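L-threonine dehydrogenase (Flavobacterium frigidimaris, PDB 2YY7) probably catalyses the NAD-dependent oxidation of L-threonine at its 3-hydroxyl, as a short-chain dehydrogenase-reductase resembling UDP-galactose 4-epimerase. Local coordinates at residues A[220-225]-A[290-295]; A[239-244]-A[281-286]. One frame throughout, in Å; residues are numbered along the deposited sequence.

Interaction 1: A[220-225]-A[290-295]; sequences IDATIN and EDWDWK
Helix 216-228, which packs on the NAD-binding Rossmann sheet, is met here by two tryptophans from the far end of helix 286-292 and the turn that follows. The chain bends at D293, which has positive phi, and the tryptophans on either side of it both contact helix 216-228. The A222 methyl lies over one face of the W294 six-membered ring in a CH-pi contact, CB 3.9 Å from the centroid and 26° off the normal, displaced toward the rim at CZ3. W294 CG stands anti to the backbone N (chi1 164°). W292 takes the crowded position between N and C (chi1 44°) and brings CZ3 to 3.7 Å from A222 O. W294 CB in turn covers one face of the W292 ring. K295, exposed and bent at chi2 and chi3, crosses N225 at about a right angle. A leucine in place of W294 lacks both the ring face and the NE1 that donates to A243 O, and would probably loosen the packing of this turn on helix 216-228. Beneath, A222 and W292 both touch I168 of strand 164-174, while I220 and I224 on the same helix as A222 pack against helix 13-26.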
loop_
_atom_site.group_PDB
_atom_site.type_symbol
_atom_site.label_atom_id
_atom_site.label_comp_id
_atom_site.label_asym_id
_atom_site.label_seq_id
_atom_site.Cartn_x
_atom_site.Cartn_y
_atom_site.Cartn_z
ATOM N N ILE A 220 4.470 -4.232 -25.096
ATOM C CA ILE A 220 5.626 -5.125 -25.181
ATOM C C ILE A 220 6.924 -4.350 -25.430
ATOM O O ILE A 220 7.953 -4.623 -24.811
ATOM C CB ILE A 220 5.442 -6.164 -26.304
ATOM C CG1 ILE A 220 4.203 -7.019 -26.023
ATOM C CG2 ILE A 220 6.688 -7.039 -26.423
ATOM C CD1 ILE A 220 4.243 -7.752 -24.692
ATOM N N ASP A 221 6.883 -3.388 -26.342
ATOM C CA ASP A 221 8.071 -2.587 -26.629
ATOM C C ASP A 221 8.507 -1.851 -25.364
ATOM O O ASP A 221 9.695 -1.778 -25.053
ATOM C CB ASP A 221 7.775 -1.588 -27.752
ATOM C CG ASP A 221 7.738 -2.248 -29.126
ATOM O OD1 ASP A 221 7.259 -1.610 -30.086
ATOM O OD2 ASP A 221 8.195 -3.405 -29.243
ATOM N N ALA A 222 7.534 -1.322 -24.631
ATOM C CA ALA A 222 7.809 -0.599 -23.397
ATOM C C ALA A 222 8.516 -1.509 -22.406
ATOM O O ALA A 222 9.538 -1.139 -21.826
ATOM C CB ALA A 222 6.503 -0.080 -22.792
ATOM N N THR A 223 7.958 -2.699 -22.219
ATOM C CA THR A 223 8.512 -3.682 -21.294
ATOM C C THR A 223 9.957 -4.030 -21.624
ATOM O O THR A 223 10.825 -4.008 -20.754
ATOM C CB THR A 223 7.676 -4.979 -21.307
ATOM O OG1 THR A 223 6.318 -4.672 -20.968
ATOM C CG2 THR A 223 8.230 -5.988 -20.306
ATOM N N ILE A 224 10.212 -4.351 -22.886
ATOM C CA ILE A 224 11.553 -4.709 -23.320
ATOM C C ILE A 224 12.530 -3.541 -23.253
ATOM O O ILE A 224 13.670 -3.703 -22.823
ATOM C CB ILE A 224 11.526 -5.263 -24.763
ATOM C CG1 ILE A 224 10.693 -6.548 -24.797
ATOM C CG2 ILE A 224 12.943 -5.504 -25.271
ATOM C CD1 ILE A 224 10.522 -7.129 -26.178
ATOM N N ASN A 225 12.089 -2.363 -23.680
ATOM C CA ASN A 225 12.960 -1.197 -23.674
ATOM C C ASN A 225 13.389 -0.725 -22.288
ATOM O O ASN A 225 14.552 -0.375 -22.096
ATOM C CB ASN A 225 12.317 -0.048 -24.450
ATOM C CG ASN A 225 12.288 -0.308 -25.949
ATOM O OD1 ASN A 225 13.052 -1.130 -26.454
ATOM N ND2 ASN A 225 11.421 0.396 -26.663
ATOM N N GLU A 290 11.140 10.807 -20.892
ATOM C CA GLU A 290 12.367 11.548 -20.612
ATOM C C GLU A 290 13.509 10.661 -20.106
ATOM O O GLU A 290 14.645 10.783 -20.569
ATOM C CB GLU A 290 12.074 12.657 -19.591
ATOM C CG GLU A 290 13.303 13.333 -19.000
ATOM C CD GLU A 290 12.944 14.394 -17.967
ATOM O OE1 GLU A 290 13.866 14.943 -17.326
ATOM O OE2 GLU A 290 11.739 14.679 -17.794
ATOM N N ASP A 291 13.209 9.765 -19.169
ATOM C CA ASP A 291 14.232 8.887 -18.597
ATOM C C ASP A 291 14.776 7.796 -19.512
ATOM O O ASP A 291 15.992 7.612 -19.599
ATOM C CB ASP A 291 13.721 8.233 -17.311
ATOM C CG ASP A 291 13.450 9.243 -16.209
ATOM O OD1 ASP A 291 13.856 10.417 -16.355
ATOM O OD2 ASP A 291 12.837 8.853 -15.191
ATOM N N TRP A 292 13.896 7.054 -20.177
ATOM C CA TRP A 292 14.369 5.995 -21.059
ATOM C C TRP A 292 13.815 6.028 -22.480
ATOM O O TRP A 292 13.767 5.004 -23.161
ATOM C CB TRP A 292 14.133 4.612 -20.426
ATOM C CG TRP A 292 12.790 4.411 -19.791
ATOM C CD1 TRP A 292 12.410 4.789 -18.532
ATOM C CD2 TRP A 292 11.664 3.737 -20.365
ATOM N NE1 TRP A 292 11.118 4.385 -18.285
ATOM C CE2 TRP A 292 10.636 3.738 -19.393
ATOM C CE3 TRP A 292 11.423 3.129 -21.604
ATOM C CZ2 TRP A 292 9.385 3.152 -19.623
ATOM C CZ3 TRP A 292 10.179 2.546 -21.834
ATOM C CH2 TRP A 292 9.177 2.562 -20.845
ATOM N N ASP A 293 13.410 7.214 -22.923
ATOM C CA ASP A 293 12.904 7.411 -24.279
ATOM C C ASP A 293 11.660 6.639 -24.685
ATOM O O ASP A 293 11.564 6.176 -25.822
ATOM C CB ASP A 293 14.010 7.113 -25.291
ATOM C CG ASP A 293 15.120 8.139 -25.258
ATOM O OD1 ASP A 293 14.818 9.335 -25.456
ATOM O OD2 ASP A 293 16.288 7.749 -25.037
ATOM N N TRP A 294 10.703 6.497 -23.776
ATOM C CA TRP A 294 9.476 5.797 -24.123
ATOM C C TRP A 294 8.719 6.586 -25.187
ATOM O O TRP A 294 8.647 7.809 -25.126
ATOM C CB TRP A 294 8.572 5.638 -22.898
ATOM C CG TRP A 294 7.150 5.276 -23.262
ATOM C CD1 TRP A 294 6.016 5.939 -22.892
ATOM C CD2 TRP A 294 6.721 4.174 -24.074
ATOM N NE1 TRP A 294 4.909 5.322 -23.420
ATOM C CE2 TRP A 294 5.309 4.236 -24.151
ATOM C CE3 TRP A 294 7.390 3.140 -24.746
ATOM C CZ2 TRP A 294 4.554 3.304 -24.873
ATOM C CZ3 TRP A 294 6.636 2.212 -25.465
ATOM C CH2 TRP A 294 5.231 2.303 -25.522
ATOM N N LYS A 295 8.163 5.870 -26.160
ATOM C CA LYS A 295 7.366 6.464 -27.227
ATOM C C LYS A 295 6.408 5.414 -27.790
ATOM O O LYS A 295 6.835 4.335 -28.196
ATOM C CB LYS A 295 8.264 7.023 -28.341
ATOM C CG LYS A 295 9.567 6.258 -28.610
ATOM C CD LYS A 295 9.350 4.837 -29.131
ATOM C CE LYS A 295 9.663 3.794 -28.058
ATOM N NZ LYS A 295 9.452 2.399 -28.544
#

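Interaction 2: A[239-244]-A[281-286]; sequences SYNLAA and ASIDDS
Two hydrogen bonds of unlike geometry join the segment 239-244 to the loop 281-286. N241 ND2 donates to D284 O over 3.2 Å, nearly straight at 163°; the acceptor lies in the N241 amide plane, but the donor sits above the carbonyl plane of D284. The amide oxygen, N241 OD1, accepts from R169, so both ends of the amide are held and its rotation is fixed. A243 N donates to D285 OD1 at 2.8 Å, a more bent bond that meets the carboxylate from above its plane. D285 OD2 forms a salt bridge with R289, which would favour the charged form. D284 OD2 accepts from S286 N in an Asx turn and from S286 OG through its syn lone pair. Van der Waals contacts accompany these bonds: the I283 CG2 methyl lies 3.6 Å from N241 CG, against the amide, and the only apolar side-chain pair is A243 CB with I283 CB, 4.1 Å apart. D285 sits at the N-cap position of helix 286-292, though its side chain makes no capping bond. The loop passes alongside the short strand 240-241, which pairs in parallel with strand 164-174; L242 packs on I168 and on M214 of strand 211-215.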
loop_
_atom_site.group_PDB
_atom_site.type_symbol
_atom_site.label_atom_id
_atom_site.label_comp_id
_atom_site.label_asym_id
_atom_site.label_seq_id
_atom_site.Cartn_x
_atom_site.Cartn_y
_atom_site.Cartn_z
ATOM N N SER A 239 7.259 2.574 -9.920
ATOM C CA SER A 239 6.743 2.172 -11.230
ATOM C C SER A 239 6.493 3.421 -12.069
ATOM O O SER A 239 6.068 4.456 -11.548
ATOM C CB SER A 239 5.449 1.366 -11.097
ATOM O OG SER A 239 5.090 0.777 -12.343
ATOM N N TYR A 240 6.764 3.315 -13.367
ATOM C CA TYR A 240 6.590 4.427 -14.296
ATOM C C TYR A 240 5.189 4.549 -14.869
ATOM O O TYR A 240 4.572 3.548 -15.240
ATOM C CB TYR A 240 7.548 4.276 -15.485
ATOM C CG TYR A 240 8.952 4.782 -15.264
ATOM C CD1 TYR A 240 9.278 6.115 -15.514
ATOM C CD2 TYR A 240 9.960 3.927 -14.830
ATOM C CE1 TYR A 240 10.583 6.584 -15.341
ATOM C CE2 TYR A 240 11.265 4.384 -14.652
ATOM C CZ TYR A 240 11.566 5.711 -14.913
ATOM O OH TYR A 240 12.855 6.161 -14.754
ATOM N N ASN A 241 4.683 5.776 -14.933
ATOM C CA ASN A 241 3.394 6.009 -15.563
ATOM C C ASN A 241 3.727 5.663 -17.020
ATOM O O ASN A 241 4.858 5.876 -17.462
ATOM C CB ASN A 241 2.990 7.486 -15.460
ATOM C CG ASN A 241 1.987 7.753 -14.343
ATOM O OD1 ASN A 241 1.637 6.861 -13.573
ATOM N ND2 ASN A 241 1.524 8.992 -14.256
ATOM N N LEU A 242 2.766 5.118 -17.753
ATOM C CA LEU A 242 2.985 4.750 -19.148
ATOM C C LEU A 242 1.697 5.031 -19.917
ATOM O O LEU A 242 0.623 4.589 -19.520
ATOM C CB LEU A 242 3.337 3.261 -19.256
ATOM C CG LEU A 242 3.822 2.784 -20.628
ATOM C CD1 LEU A 242 5.292 3.153 -20.803
ATOM C CD2 LEU A 242 3.651 1.273 -20.746
ATOM N N ALA A 243 1.797 5.762 -21.018
ATOM C CA ALA A 243 0.602 6.095 -21.778
ATOM C C ALA A 243 0.752 5.969 -23.284
ATOM O O ALA A 243 1.862 5.956 -23.819
ATOM C CB ALA A 243 0.153 7.507 -21.425
ATOM N N ALA A 244 -0.393 5.876 -23.951
ATOM C CA ALA A 244 -0.460 5.779 -25.402
ATOM C C ALA A 244 -1.776 6.402 -25.865
ATOM O O ALA A 244 -1.775 7.441 -26.520
ATOM C CB ALA A 244 -0.377 4.315 -25.846
ATOM N N ALA A 281 -8.788 9.127 -16.491
ATOM C CA ALA A 281 -9.226 9.030 -17.878
ATOM C C ALA A 281 -8.014 9.004 -18.809
ATOM O O ALA A 281 -8.020 8.307 -19.831
ATOM C CB ALA A 281 -10.137 10.217 -18.228
ATOM N N SER A 282 -6.981 9.763 -18.451
ATOM C CA SER A 282 -5.751 9.843 -19.243
ATOM C C SER A 282 -4.537 9.964 -18.316
ATOM O O SER A 282 -4.647 10.487 -17.209
ATOM C CB SER A 282 -5.808 11.045 -20.190
ATOM O OG SER A 282 -5.922 12.248 -19.452
ATOM N N ILE A 283 -3.378 9.512 -18.792
ATOM C CA ILE A 283 -2.151 9.502 -17.992
ATOM C C ILE A 283 -0.979 10.318 -18.555
ATOM O O ILE A 283 -0.734 10.309 -19.759
ATOM C CB ILE A 283 -1.655 8.033 -17.817
ATOM C CG1 ILE A 283 -2.738 7.184 -17.141
ATOM C CG2 ILE A 283 -0.344 8.002 -17.034
ATOM C CD1 ILE A 283 -3.011 7.542 -15.703
ATOM N N ASP A 284 -0.254 11.010 -17.676
ATOM C CA ASP A 284 0.921 11.787 -18.086
ATOM C C ASP A 284 2.161 10.923 -17.842
ATOM O O ASP A 284 2.558 10.713 -16.698
ATOM C CB ASP A 284 1.038 13.082 -17.271
ATOM C CG ASP A 284 2.289 13.888 -17.620
ATOM O OD1 ASP A 284 2.482 14.974 -17.034
ATOM O OD2 ASP A 284 3.083 13.441 -18.475
ATOM N N ASP A 285 2.771 10.426 -18.916
ATOM C CA ASP A 285 3.945 9.572 -18.786
ATOM C C ASP A 285 5.252 10.248 -19.196
ATOM O O ASP A 285 6.140 9.591 -19.743
ATOM C CB ASP A 285 3.762 8.307 -19.622
ATOM C CG ASP A 285 3.657 8.601 -21.110
ATOM O OD1 ASP A 285 3.623 7.638 -21.898
ATOM O OD2 ASP A 285 3.604 9.793 -21.493
ATOM N N SER A 286 5.376 11.544 -18.918
ATOM C CA SER A 286 6.580 12.300 -19.277
ATOM C C SER A 286 7.897 11.768 -18.704
ATOM O O SER A 286 8.925 11.803 -19.387
ATOM C CB SER A 286 6.416 13.769 -18.877
ATOM O OG SER A 286 5.414 14.395 -19.661
#

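Both contacts are partly buried and share helix 286-292: interaction 2 involves the loop leading into it, while interaction 1 lies toward the helix's far end and in the turn that follows. Their other partners, helix 216-228 and strand 240-241, are consecutive elements of the Rossmann domain. The chemistry differs. Interaction 1 is largely aromatic and aliphatic packing, buried at A222, W292 and W294 and exposed at K295, whereas interaction 2 relies on directed bonds, one given by a side-chain amide and one accepted by a carboxylate. The two meet directly: W294 NE1 donates to A243 O, D291 OD2 and Y240 OH are hydrogen-bonded, and the W292 and Y240 rings pack edge-to-face. L242 also touches A222 and W294.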